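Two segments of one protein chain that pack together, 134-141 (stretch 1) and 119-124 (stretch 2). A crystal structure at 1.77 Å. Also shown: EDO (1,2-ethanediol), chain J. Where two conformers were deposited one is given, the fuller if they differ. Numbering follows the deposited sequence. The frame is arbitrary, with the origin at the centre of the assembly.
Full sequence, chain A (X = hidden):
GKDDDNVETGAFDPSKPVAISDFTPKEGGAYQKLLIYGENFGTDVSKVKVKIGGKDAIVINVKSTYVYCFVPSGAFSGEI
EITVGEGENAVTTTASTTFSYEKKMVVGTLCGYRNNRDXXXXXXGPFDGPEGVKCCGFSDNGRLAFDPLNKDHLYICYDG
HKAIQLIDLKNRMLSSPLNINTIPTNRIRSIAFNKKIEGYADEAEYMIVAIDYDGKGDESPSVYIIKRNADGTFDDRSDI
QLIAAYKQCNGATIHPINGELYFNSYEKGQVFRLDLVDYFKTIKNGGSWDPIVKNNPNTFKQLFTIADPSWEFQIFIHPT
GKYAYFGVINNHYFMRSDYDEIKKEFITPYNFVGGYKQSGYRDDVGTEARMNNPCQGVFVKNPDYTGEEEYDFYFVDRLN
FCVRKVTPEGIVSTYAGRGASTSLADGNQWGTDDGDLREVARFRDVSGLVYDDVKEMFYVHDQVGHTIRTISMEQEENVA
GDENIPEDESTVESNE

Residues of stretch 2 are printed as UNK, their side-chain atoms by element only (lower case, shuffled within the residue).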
ATOM      1  N   LYS A 134     -22.948  36.199   1.523  1.00 18.46           N
ATOM      2  CA  LYS A 134     -22.589  34.827   1.891  0.50 18.04           C
ATOM      3  C   LYS A 134     -21.695  34.825   3.135  1.00 17.54           C
ATOM      4  O   LYS A 134     -20.931  35.770   3.385  1.00 16.78           O
ATOM      5  CB  LYS A 134     -21.972  34.032   0.729  0.50 18.24           C
ATOM      6  CG  LYS A 134     -20.625  34.481   0.209  0.50 18.72           C
ATOM      7  CD  LYS A 134     -20.079  33.455  -0.792  0.50 18.75           C
ATOM      8  CE  LYS A 134     -18.842  33.964  -1.529  0.50 19.35           C
ATOM      9  NZ  LYS A 134     -18.277  32.935  -2.440  0.50 19.59           N
ATOM     10  N   CYS A 135     -21.810  33.755   3.920  1.00 16.60           N
ATOM     11  CA  CYS A 135     -21.094  33.652   5.177  1.00 15.62           C
ATOM     12  C   CYS A 135     -19.573  33.497   5.024  1.00 15.16           C
ATOM     13  O   CYS A 135     -19.059  33.036   3.997  1.00 15.31           O
ATOM     14  CB  CYS A 135     -21.666  32.503   6.019  1.00 15.42           C
ATOM     15  SG  CYS A 135     -21.263  30.841   5.391  1.00 14.42           S
ATOM     16  N   CYS A 136     -18.874  33.909   6.067  1.00 14.69           N
ATOM     17  CA  CYS A 136     -17.422  33.862   6.125  1.00 13.99           C
ATOM     18  C   CYS A 136     -16.955  33.984   7.577  1.00 13.50           C
ATOM     19  O   CYS A 136     -17.738  34.317   8.466  1.00 13.39           O
ATOM     20  CB  CYS A 136     -16.808  34.962   5.258  1.00 14.15           C
ATOM     21  SG  CYS A 136     -17.404  36.668   5.625  1.00 14.82           S
ATOM     22  N   GLY A 137     -15.681  33.684   7.807  1.00 12.53           N
ATOM     23  CA  GLY A 137     -15.076  33.755   9.134  1.00 13.08           C
ATOM     24  C   GLY A 137     -14.024  32.667   9.190  1.00 12.88           C
ATOM     25  O   GLY A 137     -13.002  32.761   8.493  1.00 12.73           O
ATOM     26  N   PHE A 138     -14.278  31.662  10.024  1.00 13.07           N
ATOM     27  CA  PHE A 138     -13.472  30.422  10.115  1.00 13.17           C
ATOM     28  C   PHE A 138     -11.949  30.572  10.214  1.00 13.84           C
ATOM     29  O   PHE A 138     -11.231  29.638   9.839  1.00 14.25           O
ATOM     30  CB  PHE A 138     -13.751  29.567   8.857  1.00 13.54           C
ATOM     31  CG  PHE A 138     -15.212  29.318   8.587  1.00 13.60           C
ATOM     32  CD1 PHE A 138     -15.928  28.437   9.379  1.00 14.53           C
ATOM     33  CD2 PHE A 138     -15.865  29.955   7.536  1.00 12.95           C
ATOM     34  CE1 PHE A 138     -17.268  28.200   9.148  1.00 14.08           C
ATOM     35  CE2 PHE A 138     -17.230  29.717   7.284  1.00 13.54           C
ATOM     36  CZ  PHE A 138     -17.924  28.842   8.089  1.00 12.88           C
ATOM     37  N   SER A 139     -11.464  31.670  10.792  1.00 13.49           N
ATOM     38  CA  SER A 139     -10.028  31.996  10.720  1.00 13.88           C
ATOM     39  C   SER A 139      -9.147  31.557  11.885  1.00 13.89           C
ATOM     40  O   SER A 139      -7.920  31.483  11.738  1.00 14.17           O
ATOM     41  CB  SER A 139      -9.872  33.500  10.470  1.00 13.84           C
ATOM     42  OG  SER A 139     -10.430  34.277  11.511  1.00 13.83           O
ATOM     43  N   ASP A 140      -9.752  31.249  13.024  1.00 13.54           N
ATOM     44  CA  ASP A 140      -8.995  30.750  14.165  1.00 13.38           C
ATOM     45  C   ASP A 140      -8.920  29.235  14.084  1.00 13.39           C
ATOM     46  O   ASP A 140      -9.743  28.608  13.413  1.00 12.64           O
ATOM     47  CB  ASP A 140      -9.665  31.177  15.455  1.00 13.10           C
ATOM     48  CG  ASP A 140      -9.716  32.680  15.597  1.00 14.69           C
ATOM     49  OD1 ASP A 140      -8.645  33.338  15.520  1.00 15.17           O
ATOM     50  OD2 ASP A 140     -10.828  33.200  15.778  1.00 17.05           O
ATOM     51  N   ASN A 141      -7.910  28.650  14.731  1.00 13.17           N
ATOM     52  CA  ASN A 141      -7.749  27.193  14.780  1.00 13.16           C
ATOM     53  C   ASN A 141      -9.023  26.571  15.363  1.00 12.96           C
ATOM     54  O   ASN A 141      -9.473  26.968  16.447  1.00 12.76           O
ATOM     55  CB  ASN A 141      -6.492  26.866  15.600  1.00 13.24           C
ATOM     56  CG  ASN A 141      -6.106  25.388  15.579  1.00 13.49           C
ATOM     57  OD1 ASN A 141      -6.923  24.519  15.823  1.00 15.91           O
ATOM     58  ND2 ASN A 141      -4.822  25.116  15.331  1.00 14.18           N
ATOM     59  N   UNK A 119      -9.977  40.561   3.643  1.00 17.18           N
ATOM     60  CA  UNK A 119     -10.687  41.502   4.529  1.00 17.15           C
ATOM     61  C   UNK A 119     -12.187  41.238   4.670  1.00 16.64           C
ATOM     62  O   UNK A 119     -12.909  42.097   5.159  1.00 16.46           O
ATOM     63  c   UNK A 119     -11.020  43.340   2.753  1.00 18.79           C
ATOM     64  o   UNK A 119     -10.637  44.409   2.220  1.00 20.51           O
ATOM     65  o   UNK A 119     -11.871  42.599   2.220  1.00 17.48           O
ATOM     66  c   UNK A 119     -10.416  42.968   4.105  1.00 17.57           C
ATOM     67  N   UNK A 120     -12.641  40.051   4.261  1.00 15.37           N
ATOM     68  CA  UNK A 120     -14.046  39.673   4.363  1.00 14.83           C
ATOM     69  C   UNK A 120     -14.550  39.552   5.806  1.00 14.63           C
ATOM     70  O   UNK A 120     -15.753  39.685   6.042  1.00 14.28           O
ATOM     71  c   UNK A 120     -13.637  37.113   4.125  1.00 13.99           C
ATOM     72  o   UNK A 120     -11.628  37.730   3.001  1.00 12.18           O
ATOM     73  n   UNK A 120     -11.418  36.623   4.951  1.00 13.33           N
ATOM     74  c   UNK A 120     -14.344  38.362   3.601  1.00 14.55           C
ATOM     75  c   UNK A 120     -12.139  37.183   3.980  1.00 14.56           C
ATOM     76  N   UNK A 121     -13.650  39.271   6.746  1.00 14.75           N
ATOM     77  CA  UNK A 121     -14.001  39.172   8.165  1.00 14.57           C
ATOM     78  C   UNK A 121     -14.912  37.994   8.485  1.00 14.28           C
ATOM     79  O   UNK A 121     -14.792  36.919   7.886  1.00 13.97           O
ATOM     80  N   UNK A 122     -15.821  38.214   9.433  1.00 14.12           N
ATOM     81  CA  UNK A 122     -16.793  37.209   9.880  1.00 13.43           C
ATOM     82  C   UNK A 122     -18.202  37.709   9.624  1.00 13.80           C
ATOM     83  O   UNK A 122     -18.525  38.882   9.885  1.00 12.68           O
ATOM     84  c   UNK A 122     -16.049  33.974  12.850  1.00 13.34           C
ATOM     85  c   UNK A 122     -16.623  36.905  11.377  1.00 13.96           C
ATOM     86  c   UNK A 122     -15.159  34.949  12.386  1.00 12.97           C
ATOM     87  c   UNK A 122     -14.155  32.643  13.556  1.00 13.04           C
ATOM     88  c   UNK A 122     -13.775  34.719  12.519  1.00 13.03           C
ATOM     89  c   UNK A 122     -15.322  36.219  11.733  1.00 12.84           C
ATOM     90  c   UNK A 122     -14.054  36.708  11.542  1.00 14.20           C
ATOM     91  c   UNK A 122     -15.537  32.840  13.432  1.00 12.50           C
ATOM     92  n   UNK A 122     -13.122  35.806  11.999  1.00 14.92           N
ATOM     93  c   UNK A 122     -13.263  33.571  13.112  1.00 13.02           C
ATOM     94  N   UNK A 123     -19.041  36.811   9.120  1.00 13.13           N
ATOM     95  CA  UNK A 123     -20.413  37.126   8.823  1.00 13.84           C
ATOM     96  C   UNK A 123     -21.225  35.835   8.823  1.00 13.58           C
ATOM     97  O   UNK A 123     -20.853  34.854   8.159  1.00 12.88           O
ATOM     98  c   UNK A 123     -21.942  38.245   7.042  1.00 16.34           C
ATOM     99  n   UNK A 123     -20.216  41.960   5.572  1.00 26.62           N
ATOM    100  n   UNK A 123     -21.031  39.818   5.388  1.00 22.59           N
ATOM    101  c   UNK A 123     -21.187  41.083   5.789  1.00 24.98           C
ATOM    102  n   UNK A 123     -22.293  41.479   6.413  1.00 24.56           N
ATOM    103  c   UNK A 123     -20.509  37.812   7.453  1.00 14.05           C
ATOM    104  c   UNK A 123     -22.010  38.760   5.590  1.00 19.19           C
ATOM    105  N   UNK A 124     -22.315  35.837   9.586  1.00 13.10           N
ATOM    106  CA  UNK A 124     -23.244  34.726   9.614  1.00 13.23           C
ATOM    107  C   UNK A 124     -24.211  34.879   8.441  1.00 13.55           C
ATOM    108  O   UNK A 124     -24.409  35.980   7.934  1.00 13.48           O
ATOM    109  c   UNK A 124     -23.147  34.150  12.097  1.00 14.36           C
ATOM    110  c   UNK A 124     -24.002  34.669  10.944  1.00 13.28           C
ATOM    111  o   UNK A 124     -23.622  34.229  13.242  1.00 15.33           O
ATOM    112  o   UNK A 124     -22.020  33.644  11.886  1.00 15.17           O
TER
HETATM  113  C1  EDO J   9     -19.946  28.665  -1.560  1.00 55.03           C
HETATM  114  O1  EDO J   9     -20.340  27.568  -2.393  1.00 54.49           O
HETATM  115  C2  EDO J   9     -18.457  28.553  -1.228  1.00 55.48           C
HETATM  116  O2  EDO J   9     -17.895  29.848  -0.965  1.00 55.19           O
HETATM  117  O   HOH W   1     -12.510  35.356   7.496  1.00 13.33           O
HETATM  118  O   HOH W   2     -19.748  38.241   2.950  1.00 17.81           O
HETATM  119  O   HOH W   3     -19.277  34.086  10.998  1.00 15.06           O

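Position 119 carries four side-chain atoms: two carbons, the second bearing two oxygens. That is a short carboxylate. It stays out of reach of stretch 1. The residue is Asp119.

Position 120 has three side-chain carbons in a row, the third bearing one oxygen and one nitrogen. That is a carboxamide one methylene longer than asparagine's. Its CA-to-CB bond points toward stretch 1, and its second side-chain carbon lies 4.0 Å from Cys136 CB. The residue is Gln120. Its NE2 donates to water 1 at 3.0 Å.

Position 121 has no side-chain atoms, and its phi of 67° favours the same answer. The residue is Gly121. Its O lies 3.4 Å from Gly137 CA in a CA-H...O contact. The same water 1 donates to Gly121 O and to Gly137 O, at 2.8 Å each, and so bridges the two stretches.

Position 122 has one carbon followed by fused five- and six-membered rings holding eight carbons and one nitrogen. Only an indole fits. Gly137 CA sits over the ring face, 3.6 Å from the centroid of the five-membered ring. The ring nitrogen is 3.1 Å from Ser139 OG, near the ring plane. The residue is Trp122. Its NE1 donates a weak hydrogen bond to that hydroxyl oxygen; the angle at the hydrogen is 129°.

Position 123 has three carbons, a nitrogen, then a carbon carrying two more nitrogens. This is a guanidinium. Its CB is 3.8 Å from Cys136 SG, and its third side-chain carbon is 3.9 Å from Lys134 O. The residue is Arg123. Water 2 donates to Lys134 O at 2.8 Å and accepts a weak bond from Arg123 NE at 3.2 Å.

Position 124 repeats the pattern of 119: two carbons, the second with two oxygens. Its CA-to-CB bond points away from stretch 1. The residue is Asp124. Water 3 links it to stretch 1, donating to Asp124 OD1 at 2.9 Å and to Cys136 O at 3.0 Å.

The contact centres on a single antiparallel bridge. Arg123 N donates to Cys136 O at 2.9 Å, and Cys136 N donates to Arg123 O at 3.0 Å. Both bonds are nearly straight. Beside this bridge, Gly137 lets the indole lie close to the backbone: an ideal CB there would come 2.6 Å from Trp122 CE3, a clash. Its phi and psi of 148° and -112° also call for glycine. The three waters add polar links around this backbone pairing.

Stretch 2 (119-124) DQGWRD
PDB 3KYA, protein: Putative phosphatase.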